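Local coordinates for protein shikimate 5-dehydrogenase (PDB 4XIJ) that probably catalyses the NADP-dependent shikimate dehydrogenase step on the pathway to chorismate and the aromatic amino acids, at residues L122-G133 against L145-V156; V191-P202 against A212-I223. All coordinates share one frame; numbering follows the deposited sequence. Where two conformers were deposited one is given.

Contact 1. Residues L122-G133 against L145-V156; sequences LGTAGDSALVIG and LAELGVQRITIV
Leu145, in the last turn of helix 138-147, lays a forked end over one face of the sheet: CD1 presses on Val131 CG2 at 3.4 Å, tighter than usual for two methyls, while CD2 meets the methyls of Ala125 and Ala129. With CG anti to the carbonyl carbon (chi1 -71°), the leucine slants across the valine. Leu148 crosses Leu122 at about a right angle, and Leu148 CD1 also lies 3.8 Å from Ala125 CB; Val150 adds CG1 to the same methyl at 3.6 Å. On the face of Leu130 and Ile132 neighbouring side chains run alongside and point the same way: Leu130 CD2 lies 3.7 Å from Thr154 CB, and Ile132 CD1 3.8 Å from Val156 CB.

The parallel backbones 128-132 and 152-156 are laced by nearly straight bonds such as Ala129 N to Arg152 O (173°). Where the pairing begins, Asp127 O takes two donors, Arg152 N nearly end-on and Gln151 N from a tilted direction at 2.8 Å. A water joins Ser128 OG, Ala129 O and Thr154 OG1, and another ties Ala125 N and Gly126 O to Leu148 O, at the end of the helix that Gly149 closes in a Schellman motif. Gly133 O is buried without a partner.

On its other edge strand 128-132 pairs with strand 196-199; helix 160-172 packs on Ile153 and Ile155, and helix 114-122 reaches Leu148 through Thr119. The two segments belong to one beta-alpha-beta unit, strand 128-132, helix 138-147 and strand 152-157, flanked by these neighbours.

Contact 2. Residues V191-P202 against A212-I223; sequences VASADAAVSTIP and ALARVPRVLDAI
Strands 196-199 and 218-221 run parallel, their axes 4.7 Å apart at 14°, joined by four backbone bonds from Ala197 N to Arg218 O through to Ala222 N to Ser199 O. Val191, in helix 187-193, stands at about a right angle to both Leu213 and Val216: CG2 meets Leu213 CD2 and CG1 meets Val216 CG2, each pair 3.8 Å apart. Val216 has CG1 anti to its own N (chi1 179°), and the two methyls divide the work: CG2 faces the helix, and CG1 lies against the strand backbone, 3.5 Å from Ala196 C. The Pro217 ring sets its CD 3.1 Å from Ala194 O.

At the C-terminal end Asp221 OD1 accepts Ile223 N in an Asx turn, the donor coming from well above the carboxylate plane. Asp221 OD1 also accepts a hydrogen bond from a water 2.6 Å away, which donates to Ile201 O as well and accepts from Ser199 OG, bridging the two strand ends; OD2 is held by Thr229. Ile223 CG1 approaches Ile201 O at 3.6 Å. The guanidinium of Arg218 forms a salt bridge with Glu241 and a hydrogen bond to Leu122 O.

Helix 230-237 covers Val219 and helix 114-122 covers Leu220, so helices flank both faces, as in the parallel sheet of a Rossmann-type nucleotide-binding domain.

Overall arrangement
Contacts 1 and 2 follow one another along the chain and sit side by side in one parallel sheet, their centres about 10 Å apart, with strands 128-132 and 196-199 as neighbours at the seam. Probable hydrogen bonds run from Thr200 OG1 to Ile132 O (2.7 Å) and from Asp195 N to Ser128 O (2.7 Å), near opposite ends of the paired strands, and Asp195 OD2 also receives Asp127 N and Ser128 N. Gly133 opens a GxGxxA sequence with Gly135 and Ala138, and Ile201 touches this turn. The C-terminal ends of strands 128-132 and 196-199 thus lie beside a turn that, as in Rossmann-type domains, probably takes part in NADP binding, although no cofactor position is established here.

Contact 1. Residues L122-G133 against L145-V156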
# COMPACT_ATOMS: atom_id res chain seq x y z
N LEU A 122 1.67 -5.37 9.05
CA LEU A 122 2.67 -6.28 9.60
C LEU A 122 2.99 -6.01 11.07
O LEU A 122 3.29 -6.93 11.82
CB LEU A 122 3.95 -6.17 8.80
CG LEU A 122 4.23 -7.23 7.76
CD1 LEU A 122 5.61 -6.93 7.11
CD2 LEU A 122 4.27 -8.65 8.42
N GLY A 123 2.94 -4.75 11.47
CA GLY A 123 3.37 -4.39 12.82
C GLY A 123 4.87 -4.25 12.96
O GLY A 123 5.40 -3.14 13.16
N THR A 124 5.57 -5.39 12.92
CA THR A 124 7.04 -5.41 12.81
C THR A 124 7.40 -6.51 11.83
O THR A 124 6.60 -7.42 11.57
CB THR A 124 7.72 -5.68 14.18
OG1 THR A 124 9.14 -5.54 14.07
CG2 THR A 124 7.41 -7.12 14.68
N ALA A 125 8.60 -6.42 11.26
CA ALA A 125 9.07 -7.45 10.35
C ALA A 125 10.36 -8.11 10.86
O ALA A 125 11.06 -8.79 10.09
CB ALA A 125 9.29 -6.85 8.95
N GLY A 126 10.72 -7.91 12.14
CA GLY A 126 11.99 -8.44 12.62
C GLY A 126 13.20 -7.83 11.95
O GLY A 126 13.19 -6.68 11.50
N ASP A 127 14.24 -8.65 11.83
CA ASP A 127 15.53 -8.19 11.30
C ASP A 127 15.74 -8.49 9.81
O ASP A 127 16.38 -7.74 9.12
CB ASP A 127 16.69 -8.82 12.05
CG ASP A 127 16.77 -8.38 13.50
OD1 ASP A 127 16.08 -7.41 13.93
OD2 ASP A 127 17.56 -9.05 14.21
N SER A 128 15.18 -9.60 9.35
CA SER A 128 15.40 -10.05 7.98
C SER A 128 14.04 -10.30 7.32
O SER A 128 13.24 -11.11 7.79
CB SER A 128 16.25 -11.33 7.93
OG SER A 128 16.30 -11.79 6.59
N ALA A 129 13.77 -9.58 6.25
CA ALA A 129 12.45 -9.66 5.59
C ALA A 129 12.61 -9.96 4.13
O ALA A 129 13.58 -9.52 3.51
CB ALA A 129 11.67 -8.32 5.74
N LEU A 130 11.65 -10.70 3.58
CA LEU A 130 11.60 -11.00 2.15
C LEU A 130 10.49 -10.18 1.50
O LEU A 130 9.42 -9.99 2.08
CB LEU A 130 11.26 -12.49 1.89
CG LEU A 130 12.07 -13.49 2.72
CD1 LEU A 130 11.67 -14.93 2.35
CD2 LEU A 130 13.61 -13.29 2.53
N VAL A 131 10.73 -9.73 0.27
CA VAL A 131 9.66 -9.25 -0.61
C VAL A 131 9.56 -10.30 -1.70
O VAL A 131 10.56 -10.65 -2.37
CB VAL A 131 9.98 -7.88 -1.19
CG1 VAL A 131 8.93 -7.47 -2.21
CG2 VAL A 131 10.08 -6.87 -0.07
N ILE A 132 8.37 -10.89 -1.85
CA ILE A 132 8.18 -11.89 -2.92
C ILE A 132 7.61 -11.15 -4.13
O ILE A 132 6.49 -10.62 -4.05
CB ILE A 132 7.23 -13.05 -2.52
CG1 ILE A 132 7.44 -13.58 -1.08
CG2 ILE A 132 7.32 -14.18 -3.55
CD1 ILE A 132 8.84 -14.03 -0.80
N GLY A 133 8.32 -11.16 -5.25
CA GLY A 133 7.90 -10.46 -6.46
C GLY A 133 8.66 -9.16 -6.67
O GLY A 133 9.34 -8.64 -5.75
N LEU A 145 9.34 -1.83 4.65
CA LEU A 145 10.18 -2.71 5.46
C LEU A 145 11.34 -1.91 6.05
O LEU A 145 11.71 -2.12 7.23
CB LEU A 145 10.66 -3.91 4.62
CG LEU A 145 9.54 -4.91 4.32
CD1 LEU A 145 10.08 -5.92 3.24
CD2 LEU A 145 9.07 -5.64 5.55
N ALA A 146 11.93 -0.99 5.26
CA ALA A 146 13.00 -0.18 5.81
C ALA A 146 12.48 0.69 6.97
O ALA A 146 13.19 0.89 7.97
CB ALA A 146 13.62 0.72 4.75
N GLU A 147 11.26 1.18 6.84
CA GLU A 147 10.65 2.00 7.91
C GLU A 147 10.31 1.16 9.14
O GLU A 147 10.18 1.70 10.25
CB GLU A 147 9.37 2.69 7.40
CG GLU A 147 9.66 3.81 6.42
CD GLU A 147 8.43 4.57 6.12
OE1 GLU A 147 7.37 4.22 6.67
OE2 GLU A 147 8.53 5.57 5.39
N LEU A 148 10.15 -0.15 8.97
CA LEU A 148 9.98 -1.05 10.13
C LEU A 148 11.32 -1.36 10.81
O LEU A 148 11.35 -2.08 11.81
CB LEU A 148 9.30 -2.36 9.73
CG LEU A 148 7.85 -2.23 9.25
CD1 LEU A 148 7.30 -3.60 8.80
CD2 LEU A 148 7.04 -1.65 10.41
N GLY A 149 12.42 -0.82 10.29
CA GLY A 149 13.72 -1.04 10.92
C GLY A 149 14.32 -2.41 10.64
O GLY A 149 15.13 -2.89 11.43
N VAL A 150 13.91 -3.07 9.56
CA VAL A 150 14.58 -4.33 9.21
C VAL A 150 16.03 -4.06 8.87
O VAL A 150 16.40 -3.00 8.38
CB VAL A 150 13.98 -5.06 8.02
CG1 VAL A 150 12.52 -5.46 8.25
CG2 VAL A 150 14.21 -4.25 6.77
N GLN A 151 16.87 -5.03 9.19
CA GLN A 151 18.28 -4.89 8.85
C GLN A 151 18.55 -5.30 7.39
O GLN A 151 19.35 -4.65 6.72
CB GLN A 151 19.13 -5.70 9.85
CG GLN A 151 20.64 -5.56 9.64
CD GLN A 151 21.15 -6.58 8.67
OE1 GLN A 151 20.52 -7.62 8.49
NE2 GLN A 151 22.27 -6.29 8.02
N ARG A 152 17.86 -6.34 6.89
CA ARG A 152 18.11 -6.83 5.54
C ARG A 152 16.79 -7.07 4.82
O ARG A 152 15.85 -7.66 5.39
CB ARG A 152 18.90 -8.15 5.58
CG ARG A 152 19.16 -8.73 4.18
CD ARG A 152 20.14 -9.91 4.14
NE ARG A 152 21.52 -9.46 4.37
CZ ARG A 152 22.33 -8.95 3.44
NH1 ARG A 152 21.93 -8.79 2.18
NH2 ARG A 152 23.56 -8.56 3.77
N ILE A 153 16.71 -6.65 3.56
CA ILE A 153 15.58 -6.90 2.69
C ILE A 153 16.06 -7.73 1.52
O ILE A 153 16.98 -7.32 0.80
CB ILE A 153 14.98 -5.57 2.19
CG1 ILE A 153 14.48 -4.76 3.38
CG2 ILE A 153 13.87 -5.84 1.23
CD1 ILE A 153 14.10 -3.32 3.05
N THR A 154 15.50 -8.92 1.38
CA THR A 154 15.85 -9.80 0.25
C THR A 154 14.68 -9.83 -0.74
O THR A 154 13.53 -10.13 -0.36
CB THR A 154 16.17 -11.23 0.75
OG1 THR A 154 17.23 -11.17 1.70
CG2 THR A 154 16.56 -12.20 -0.40
N ILE A 155 14.98 -9.54 -2.00
CA ILE A 155 13.98 -9.54 -3.06
C ILE A 155 13.97 -10.94 -3.66
O ILE A 155 14.96 -11.38 -4.27
CB ILE A 155 14.30 -8.50 -4.15
CG1 ILE A 155 14.56 -7.13 -3.55
CG2 ILE A 155 13.14 -8.44 -5.19
CD1 ILE A 155 13.39 -6.47 -2.74
N VAL A 156 12.88 -11.65 -3.47
CA VAL A 156 12.72 -13.03 -3.97
C VAL A 156 11.89 -12.93 -5.21
O VAL A 156 10.68 -12.67 -5.15
CB VAL A 156 12.06 -13.93 -2.88
CG1 VAL A 156 11.78 -15.31 -3.41
CG2 VAL A 156 12.93 -13.96 -1.60
O HOH W 1 9.19 -2.94 13.32
O HOH W 2 11.04 -4.90 11.34
O HOH W 3 16.76 -4.96 12.74
O HOH W 4 16.20 -10.71 4.13

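Contact 2. Residues V191-P202 against A212-I223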
# COMPACT_ATOMS: atom_id res chain seq x y z
N VAL A 191 14.70 -18.26 3.34
CA VAL A 191 13.53 -18.51 4.17
C VAL A 191 13.97 -18.88 5.59
O VAL A 191 13.37 -18.42 6.58
CB VAL A 191 12.66 -19.64 3.55
CG1 VAL A 191 11.63 -20.15 4.56
CG2 VAL A 191 11.99 -19.10 2.26
N ALA A 192 15.03 -19.68 5.71
CA ALA A 192 15.46 -20.13 7.03
C ALA A 192 15.86 -18.97 7.94
O ALA A 192 15.65 -19.04 9.17
CB ALA A 192 16.61 -21.10 6.92
N SER A 193 16.40 -17.91 7.36
CA SER A 193 16.84 -16.79 8.19
C SER A 193 15.84 -15.63 8.18
O SER A 193 16.08 -14.61 8.82
CB SER A 193 18.24 -16.31 7.76
OG SER A 193 18.22 -15.82 6.45
N ALA A 194 14.73 -15.79 7.48
CA ALA A 194 13.73 -14.70 7.44
C ALA A 194 12.85 -14.63 8.68
O ALA A 194 12.41 -15.65 9.20
CB ALA A 194 12.84 -14.85 6.20
N ASP A 195 12.54 -13.40 9.10
CA ASP A 195 11.53 -13.16 10.16
C ASP A 195 10.14 -12.87 9.62
O ASP A 195 9.15 -13.15 10.28
CB ASP A 195 12.02 -12.02 11.04
CG ASP A 195 13.37 -12.34 11.65
OD1 ASP A 195 13.50 -13.41 12.31
OD2 ASP A 195 14.32 -11.58 11.44
N ALA A 196 10.08 -12.36 8.41
CA ALA A 196 8.79 -11.95 7.85
C ALA A 196 8.91 -11.90 6.35
O ALA A 196 10.02 -11.79 5.83
CB ALA A 196 8.37 -10.53 8.38
N ALA A 197 7.77 -11.92 5.68
CA ALA A 197 7.74 -11.68 4.22
C ALA A 197 6.50 -10.91 3.83
O ALA A 197 5.46 -11.04 4.50
CB ALA A 197 7.78 -13.00 3.40
N VAL A 198 6.62 -10.14 2.73
CA VAL A 198 5.48 -9.53 2.07
C VAL A 198 5.41 -10.15 0.70
O VAL A 198 6.33 -10.00 -0.09
CB VAL A 198 5.64 -7.99 1.93
CG1 VAL A 198 4.41 -7.35 1.26
CG2 VAL A 198 5.88 -7.38 3.31
N SER A 199 4.31 -10.82 0.39
CA SER A 199 4.14 -11.43 -0.91
C SER A 199 3.26 -10.57 -1.80
O SER A 199 2.10 -10.27 -1.46
CB SER A 199 3.51 -12.82 -0.76
OG SER A 199 3.43 -13.42 -2.04
N THR A 200 3.82 -10.11 -2.92
CA THR A 200 3.15 -9.17 -3.80
C THR A 200 2.59 -9.81 -5.07
O THR A 200 2.01 -9.10 -5.91
CB THR A 200 4.11 -8.01 -4.22
OG1 THR A 200 5.13 -8.51 -5.10
CG2 THR A 200 4.75 -7.35 -2.99
N ILE A 201 2.75 -11.12 -5.21
CA ILE A 201 2.39 -11.80 -6.46
C ILE A 201 1.03 -12.50 -6.35
O ILE A 201 0.51 -12.76 -5.25
CB ILE A 201 3.49 -12.81 -6.87
CG1 ILE A 201 3.62 -13.97 -5.86
CG2 ILE A 201 4.86 -12.10 -7.07
CD1 ILE A 201 4.64 -15.02 -6.33
N PRO A 202 0.43 -12.85 -7.49
CA PRO A 202 -0.90 -13.49 -7.42
C PRO A 202 -0.85 -14.85 -6.70
O PRO A 202 0.20 -15.54 -6.68
CB PRO A 202 -1.29 -13.65 -8.91
CG PRO A 202 -0.57 -12.53 -9.60
CD PRO A 202 0.78 -12.49 -8.87
N ALA A 212 7.83 -24.04 0.03
CA ALA A 212 9.17 -23.48 0.25
C ALA A 212 9.13 -22.22 1.12
O ALA A 212 10.07 -21.96 1.84
CB ALA A 212 9.83 -23.18 -1.10
N LEU A 213 8.03 -21.45 1.08
CA LEU A 213 7.90 -20.22 1.87
C LEU A 213 7.23 -20.47 3.22
O LEU A 213 7.14 -19.56 4.04
CB LEU A 213 7.09 -19.17 1.10
CG LEU A 213 7.76 -18.67 -0.16
CD1 LEU A 213 6.74 -17.90 -0.99
CD2 LEU A 213 8.99 -17.78 0.26
N ALA A 214 6.77 -21.69 3.45
CA ALA A 214 5.96 -22.01 4.64
C ALA A 214 6.62 -21.70 5.94
O ALA A 214 5.91 -21.38 6.91
CB ALA A 214 5.57 -23.49 4.63
N ARG A 215 7.95 -21.83 6.00
CA ARG A 215 8.64 -21.60 7.25
C ARG A 215 8.93 -20.14 7.59
O ARG A 215 9.47 -19.88 8.66
CB ARG A 215 9.95 -22.38 7.31
CG ARG A 215 9.68 -23.86 7.60
CD ARG A 215 10.96 -24.70 7.58
NE ARG A 215 11.92 -24.26 8.59
CZ ARG A 215 13.20 -24.61 8.61
NH1 ARG A 215 13.68 -25.44 7.69
NH2 ARG A 215 14.00 -24.13 9.56
N VAL A 216 8.55 -19.19 6.74
CA VAL A 216 8.68 -17.79 7.16
C VAL A 216 7.67 -17.53 8.28
O VAL A 216 6.51 -17.85 8.11
CB VAL A 216 8.41 -16.85 5.99
CG1 VAL A 216 8.52 -15.39 6.46
CG2 VAL A 216 9.40 -17.09 4.78
N PRO A 217 8.12 -17.03 9.45
CA PRO A 217 7.22 -17.04 10.61
C PRO A 217 5.96 -16.18 10.46
O PRO A 217 4.94 -16.54 11.01
CB PRO A 217 8.12 -16.53 11.75
CG PRO A 217 9.49 -16.95 11.33
CD PRO A 217 9.52 -16.73 9.83
N ARG A 218 6.07 -15.03 9.79
CA ARG A 218 4.96 -14.11 9.62
C ARG A 218 4.95 -13.65 8.18
O ARG A 218 5.95 -13.17 7.66
CB ARG A 218 5.10 -12.94 10.58
CG ARG A 218 5.17 -13.45 12.00
CD ARG A 218 5.14 -12.30 12.99
NE ARG A 218 3.87 -11.56 12.99
CZ ARG A 218 3.73 -10.30 12.59
NH1 ARG A 218 4.79 -9.65 12.16
NH2 ARG A 218 2.54 -9.71 12.64
N VAL A 219 3.83 -13.84 7.51
CA VAL A 219 3.72 -13.52 6.09
C VAL A 219 2.50 -12.63 5.85
O VAL A 219 1.38 -13.00 6.22
CB VAL A 219 3.61 -14.81 5.24
CG1 VAL A 219 3.39 -14.42 3.77
CG2 VAL A 219 4.89 -15.65 5.43
N LEU A 220 2.75 -11.45 5.28
CA LEU A 220 1.72 -10.56 4.77
C LEU A 220 1.52 -10.87 3.30
O LEU A 220 2.44 -10.69 2.49
CB LEU A 220 2.10 -9.09 5.00
CG LEU A 220 1.19 -8.06 4.35
CD1 LEU A 220 -0.20 -8.16 4.95
CD2 LEU A 220 1.80 -6.67 4.60
N ASP A 221 0.34 -11.40 2.97
CA ASP A 221 -0.02 -11.72 1.61
C ASP A 221 -0.90 -10.57 1.08
O ASP A 221 -1.95 -10.28 1.67
CB ASP A 221 -0.77 -13.06 1.59
CG ASP A 221 -0.99 -13.60 0.21
OD1 ASP A 221 -0.73 -12.91 -0.80
OD2 ASP A 221 -1.38 -14.78 0.11
N ALA A 222 -0.49 -9.92 0.00
CA ALA A 222 -1.27 -8.84 -0.59
C ALA A 222 -2.63 -9.34 -1.10
O ALA A 222 -3.58 -8.55 -1.23
CB ALA A 222 -0.50 -8.20 -1.73
N ILE A 223 -2.72 -10.63 -1.40
CA ILE A 223 -3.97 -11.21 -1.88
C ILE A 223 -4.95 -11.40 -0.74
O ILE A 223 -4.54 -11.74 0.39
CB ILE A 223 -3.70 -12.55 -2.59
CG1 ILE A 223 -2.67 -12.35 -3.71
CG2 ILE A 223 -4.99 -13.16 -3.08
CD1 ILE A 223 -3.09 -11.34 -4.76
O HOH W 5 12.28 -19.56 8.97
O HOH W 6 0.88 -13.69 -2.75